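Local coordinates for germination protein (Bacillus megaterium, PDB 6O59) that is the A subunit of the spore germinant receptor GerK3, here its N-terminal domain, and probably takes part in triggering spore germination, at residues S5-L10 and L14-E19; K199-R204 and L263-L268. All coordinates share one frame; numbering follows the deposited sequence.

Contact 1: S5-L10 and L14-E19; sequences SLKNLL and LTLIKE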
loop_
_atom_site.group_PDB
_atom_site.type_symbol
_atom_site.label_atom_id
_atom_site.label_comp_id
_atom_site.label_asym_id
_atom_site.label_seq_id
_atom_site.Cartn_x
_atom_site.Cartn_y
_atom_site.Cartn_z
ATOM N N SER A 5 19.461 4.130 10.831
ATOM C CA SER A 5 18.892 3.459 12.005
ATOM C C SER A 5 17.493 3.989 12.319
ATOM O O SER A 5 17.076 5.028 11.797
ATOM C CB SER A 5 19.798 3.603 13.221
ATOM O OG SER A 5 19.793 2.424 14.008
ATOM N N LEU A 6 16.744 3.250 13.136
ATOM C CA LEU A 6 15.371 3.645 13.444
ATOM C C LEU A 6 15.335 4.651 14.589
ATOM O O LEU A 6 16.157 4.594 15.515
ATOM C CB LEU A 6 14.512 2.413 13.761
ATOM C CG LEU A 6 13.784 1.679 12.614
ATOM C CD1 LEU A 6 14.379 1.923 11.249
ATOM C CD2 LEU A 6 13.678 0.205 12.892
ATOM N N LYS A 7 14.397 5.603 14.495
ATOM C CA LYS A 7 14.228 6.650 15.494
ATOM C C LYS A 7 13.613 6.045 16.753
ATOM O O LYS A 7 12.918 5.040 16.659
ATOM C CB LYS A 7 13.378 7.811 14.938
ATOM C CG LYS A 7 14.005 8.576 13.748
ATOM C CD LYS A 7 15.364 9.256 14.027
ATOM C CE LYS A 7 15.272 10.638 14.636
ATOM N NZ LYS A 7 16.539 11.045 15.310
ATOM N N ASN A 8 13.916 6.613 17.933
ATOM C CA ASN A 8 13.381 6.095 19.191
ATOM C C ASN A 8 11.909 6.444 19.341
ATOM O O ASN A 8 11.146 5.569 19.728
ATOM C CB ASN A 8 14.184 6.566 20.391
ATOM C CG ASN A 8 15.478 5.809 20.557
ATOM O OD1 ASN A 8 16.563 6.326 20.262
ATOM N ND2 ASN A 8 15.398 4.564 21.028
ATOM N N LEU A 9 11.487 7.669 18.968
ATOM C CA LEU A 9 10.070 8.053 19.046
ATOM C C LEU A 9 9.231 7.351 17.967
ATOM O O LEU A 9 9.662 7.243 16.815
ATOM C CB LEU A 9 9.878 9.575 18.950
ATOM C CG LEU A 9 10.413 10.429 20.110
ATOM C CD1 LEU A 9 10.500 11.873 19.701
ATOM C CD2 LEU A 9 9.549 10.288 21.357
ATOM N N LEU A 10 8.039 6.865 18.362
ATOM C CA LEU A 10 7.073 6.183 17.493
ATOM C C LEU A 10 6.534 7.167 16.442
ATOM O O LEU A 10 6.412 6.811 15.269
ATOM C CB LEU A 10 5.938 5.587 18.364
ATOM C CG LEU A 10 4.621 5.158 17.733
ATOM C CD1 LEU A 10 4.804 3.990 16.807
ATOM C CD2 LEU A 10 3.638 4.772 18.789
ATOM N N LEU A 14 6.643 6.794 12.415
ATOM C CA LEU A 14 5.418 6.822 11.621
ATOM C C LEU A 14 5.493 7.924 10.564
ATOM O O LEU A 14 5.196 7.653 9.403
ATOM C CB LEU A 14 4.154 6.959 12.504
ATOM C CG LEU A 14 3.881 5.807 13.495
ATOM C CD1 LEU A 14 2.607 6.036 14.255
ATOM C CD2 LEU A 14 3.831 4.429 12.801
ATOM N N THR A 15 5.964 9.126 10.930
ATOM C CA THR A 15 6.089 10.216 9.958
ATOM C C THR A 15 6.996 9.806 8.796
ATOM O O THR A 15 6.637 10.057 7.644
ATOM C CB THR A 15 6.594 11.500 10.610
ATOM O OG1 THR A 15 7.668 11.158 11.463
ATOM C CG2 THR A 15 5.516 12.215 11.407
ATOM N N LEU A 16 8.127 9.107 9.107
ATOM C CA LEU A 16 9.123 8.629 8.149
ATOM C C LEU A 16 8.575 7.519 7.251
ATOM O O LEU A 16 8.932 7.503 6.074
ATOM C CB LEU A 16 10.417 8.182 8.853
ATOM C CG LEU A 16 11.393 9.331 9.255
ATOM C CD1 LEU A 16 12.386 8.869 10.271
ATOM C CD2 LEU A 16 12.140 9.901 8.058
ATOM N N ILE A 17 7.706 6.614 7.768
ATOM C CA ILE A 17 7.087 5.568 6.938
ATOM C C ILE A 17 6.204 6.255 5.881
ATOM O O ILE A 17 6.391 6.036 4.685
ATOM C CB ILE A 17 6.280 4.537 7.779
ATOM C CG1 ILE A 17 7.211 3.676 8.655
ATOM C CG2 ILE A 17 5.376 3.658 6.874
ATOM C CD1 ILE A 17 6.501 3.008 9.808
ATOM N N LYS A 18 5.298 7.133 6.336
ATOM C CA LYS A 18 4.399 7.916 5.489
ATOM C C LYS A 18 5.194 8.638 4.378
ATOM O O LYS A 18 4.789 8.636 3.213
ATOM C CB LYS A 18 3.603 8.924 6.340
ATOM C CG LYS A 18 2.651 8.284 7.352
ATOM C CD LYS A 18 1.703 9.310 7.967
ATOM C CE LYS A 18 1.278 8.957 9.376
ATOM N NZ LYS A 18 2.281 9.393 10.393
ATOM N N GLU A 19 6.346 9.202 4.754
ATOM C CA GLU A 19 7.279 9.922 3.904
ATOM C C GLU A 19 7.854 8.989 2.820
ATOM O O GLU A 19 7.774 9.291 1.622
ATOM C CB GLU A 19 8.401 10.449 4.808
ATOM C CG GLU A 19 9.104 11.715 4.374
ATOM C CD GLU A 19 10.287 12.034 5.272
ATOM O OE1 GLU A 19 10.066 12.525 6.405
ATOM O OE2 GLU A 19 11.437 11.771 4.848
#

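Contact 2: K199-R204 and L263-L268; sequences KEIRKR and LIAPAL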
loop_
_atom_site.group_PDB
_atom_site.type_symbol
_atom_site.label_atom_id
_atom_site.label_comp_id
_atom_site.label_asym_id
_atom_site.label_seq_id
_atom_site.Cartn_x
_atom_site.Cartn_y
_atom_site.Cartn_z
ATOM N N LYS A 199 2.283 14.506 -13.011
ATOM C CA LYS A 199 1.539 15.751 -12.764
ATOM C C LYS A 199 0.479 15.994 -13.847
ATOM O O LYS A 199 -0.641 16.373 -13.514
ATOM C CB LYS A 199 2.478 16.993 -12.676
ATOM C CG LYS A 199 3.657 16.961 -11.670
ATOM C CD LYS A 199 3.329 16.543 -10.218
ATOM C CE LYS A 199 3.872 15.168 -9.861
ATOM N NZ LYS A 199 3.785 14.913 -8.402
ATOM N N GLU A 200 0.827 15.749 -15.127
ATOM C CA GLU A 200 -0.073 15.943 -16.263
ATOM C C GLU A 200 -1.203 14.927 -16.300
ATOM O O GLU A 200 -2.339 15.311 -16.572
ATOM C CB GLU A 200 0.688 15.930 -17.595
ATOM C CG GLU A 200 1.343 17.267 -17.928
ATOM C CD GLU A 200 0.509 18.528 -17.752
ATOM O OE1 GLU A 200 -0.650 18.557 -18.230
ATOM O OE2 GLU A 200 1.018 19.487 -17.128
ATOM N N ILE A 201 -0.909 13.646 -16.029
ATOM C CA ILE A 201 -1.934 12.604 -16.047
ATOM C C ILE A 201 -2.940 12.829 -14.887
ATOM O O ILE A 201 -4.152 12.730 -15.109
ATOM C CB ILE A 201 -1.287 11.200 -16.044
ATOM C CG1 ILE A 201 -0.647 10.916 -17.439
ATOM C CG2 ILE A 201 -2.312 10.116 -15.637
ATOM C CD1 ILE A 201 0.196 9.714 -17.572
ATOM N N ARG A 202 -2.433 13.191 -13.688
ATOM C CA ARG A 202 -3.232 13.471 -12.493
ATOM C C ARG A 202 -4.196 14.641 -12.757
ATOM O O ARG A 202 -5.387 14.521 -12.457
ATOM C CB ARG A 202 -2.303 13.765 -11.305
ATOM C CG ARG A 202 -3.009 14.029 -9.970
ATOM C CD ARG A 202 -2.051 14.658 -8.981
ATOM N NE ARG A 202 -0.960 13.747 -8.621
ATOM C CZ ARG A 202 0.289 14.123 -8.363
ATOM N NH1 ARG A 202 1.209 13.221 -8.052
ATOM N NH2 ARG A 202 0.626 15.406 -8.407
ATOM N N LYS A 203 -3.677 15.745 -13.343
ATOM C CA LYS A 203 -4.408 16.957 -13.732
ATOM C C LYS A 203 -5.559 16.598 -14.690
ATOM O O LYS A 203 -6.687 17.006 -14.439
ATOM C CB LYS A 203 -3.433 17.967 -14.370
ATOM C CG LYS A 203 -4.049 19.199 -15.034
ATOM C CD LYS A 203 -3.019 19.914 -15.906
ATOM C CE LYS A 203 -3.651 20.802 -16.950
ATOM N NZ LYS A 203 -2.630 21.427 -17.833
ATOM N N ARG A 204 -5.288 15.799 -15.740
ATOM C CA ARG A 204 -6.288 15.370 -16.724
ATOM C C ARG A 204 -7.378 14.529 -16.082
ATOM O O ARG A 204 -8.551 14.709 -16.410
ATOM C CB ARG A 204 -5.648 14.580 -17.883
ATOM C CG ARG A 204 -4.751 15.397 -18.808
ATOM C CD ARG A 204 -5.460 16.553 -19.491
ATOM N NE ARG A 204 -4.826 16.930 -20.758
ATOM C CZ ARG A 204 -3.736 17.689 -20.863
ATOM N NH1 ARG A 204 -3.119 18.132 -19.772
ATOM N NH2 ARG A 204 -3.246 17.993 -22.057
ATOM N N LEU A 263 -5.854 0.455 -15.953
ATOM C CA LEU A 263 -5.730 1.358 -17.096
ATOM C C LEU A 263 -4.327 1.937 -17.099
ATOM O O LEU A 263 -3.923 2.593 -16.134
ATOM C CB LEU A 263 -6.807 2.461 -17.079
ATOM C CG LEU A 263 -8.257 1.972 -17.125
ATOM C CD1 LEU A 263 -9.221 3.107 -16.910
ATOM C CD2 LEU A 263 -8.562 1.251 -18.433
ATOM N N ILE A 264 -3.547 1.619 -18.146
ATOM C CA ILE A 264 -2.151 2.058 -18.302
ATOM C C ILE A 264 -2.148 3.349 -19.082
ATOM O O ILE A 264 -2.808 3.447 -20.123
ATOM C CB ILE A 264 -1.311 0.954 -18.993
ATOM C CG1 ILE A 264 -1.262 -0.363 -18.155
ATOM C CG2 ILE A 264 0.098 1.443 -19.405
ATOM C CD1 ILE A 264 -0.667 -0.277 -16.772
ATOM N N ALA A 265 -1.432 4.351 -18.563
ATOM C CA ALA A 265 -1.324 5.652 -19.220
ATOM C C ALA A 265 0.119 6.202 -19.177
ATOM O O ALA A 265 0.784 6.126 -18.142
ATOM C CB ALA A 265 -2.297 6.648 -18.595
ATOM N N PRO A 266 0.625 6.777 -20.289
ATOM C CA PRO A 266 0.013 6.881 -21.625
ATOM C C PRO A 266 0.161 5.530 -22.341
ATOM O O PRO A 266 1.119 4.800 -22.070
ATOM C CB PRO A 266 0.815 8.026 -22.292
ATOM C CG PRO A 266 1.811 8.516 -21.248
ATOM C CD PRO A 266 1.975 7.364 -20.306
ATOM N N ALA A 267 -0.799 5.174 -23.215
ATOM C CA ALA A 267 -0.762 3.890 -23.929
ATOM C C ALA A 267 0.441 3.816 -24.897
ATOM O O ALA A 267 1.053 2.760 -25.020
ATOM C CB ALA A 267 -2.066 3.659 -24.673
ATOM N N LEU A 268 0.801 4.939 -25.534
ATOM C CA LEU A 268 1.971 5.026 -26.401
ATOM C C LEU A 268 3.016 5.856 -25.652
ATOM O O LEU A 268 2.806 7.049 -25.405
ATOM C CB LEU A 268 1.625 5.600 -27.786
ATOM C CG LEU A 268 2.700 5.525 -28.857
ATOM C CD1 LEU A 268 2.983 4.080 -29.277
ATOM C CD2 LEU A 268 2.314 6.352 -30.046
#

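Contact 1: S5-L10 and L14-E19
The flat group here is the peptide carbonyl of Leu10: Leu14 N stands 2.9 Å from Leu10 O, nearly in line with the C=O bond (C=O...N angle 161°), while the Leu14 side chain, CB and then CG, is displaced to one side of the carbonyl plane. Leu14 CB is 3.6 Å from Leu10 O. The N-H...O angle is 152°. This is the i to i+4 bond of the first turn of helix 10-20, with Leu9 as N-cap residue. Past the carbonyl, with CG of Leu10 swung anti to its backbone N (chi1 163°), a methyl of Leu10, CD1, packs 3.9 Å from both the branch carbon CG and the methyl CD1 of Leu14. Both side chains are buried and continue onto the first sheet, Leu10 against Ala41 and Ala43, Leu14 against Ile29, His31 and Val45. A second, thinner touch joins the incoming loop to the helix: Lys7 CG rests 3.8 Å from Leu16 CD1. Close by, Lys7 O accepts a hydrogen bond from Asn13 ND2, and Leu16 also touches Trp98 of helix 98-106. Chemically, one backbone bond closes the first helical turn, and the remaining contact is between aliphatic carbons; Lys7 is an exposed residue that contributes only its aliphatic CG here, while bends at chi2 and chi3 lead its chain away from the helix.

Contact 2: K199-R204 and L263-L268
Ile201 reaches from helix 195-206 to Ala265, the last residue of strand 262-265, and Pro266 just after it, and its CB already points at that strand. CB, CG1 and CG2 have no partner in 263-268 within 4.2 Å. CG1, anti to the carbonyl carbon, carries CD1 outward on an extended chain (chi2 171°) to make the contact. Ile201 CD1 sits 4.1 Å from Ala265 CB and 3.7 Å from Ala265 O. It also meets the proline ring: Ile201 CD1 is 4.0 Å from Pro266 CD and 4.2 Å from Pro266 CG. The cis peptide bond puts Ala265 O and Pro266 CD on the same side, so one methyl can touch both. Ile252 of the neighbouring strand and Pro232 of a loop add further apolar contacts to Ile201. Another part of the helix is charged: Glu200 OE1 pairs with Arg204 NH1 at 2.9 Å and, at a longer 3.5 Å, with Lys203 NZ, while Arg202 forms a salt bridge to Glu172 of strand 169-176. No hydrogen bond joins 199-204 to 263-268, which implies that between them the helix is held to the strand end by van der Waals and hydrophobic contact through a single methyl group.

Contacts 1 and 2 sit in different halves of the domain, their centres about 32 Å apart and their nearest atoms about 12 Å apart without touching. Each half has a five-stranded antiparallel sheet with the same strand order, 1-2-4-5-3, and each contact involves a helix packed on its own sheet; no helix or strand is common to both. Contact 1 is local, joining the loop before helix 10-20, and that helix's first residue, to its next turns, and is partly buried, with an exposed lysine at its margin and a backbone hydrogen bond. Contact 2 brings together segments 59 residues apart, is wholly buried where it touches, and is apolar apart from one carbonyl oxygen.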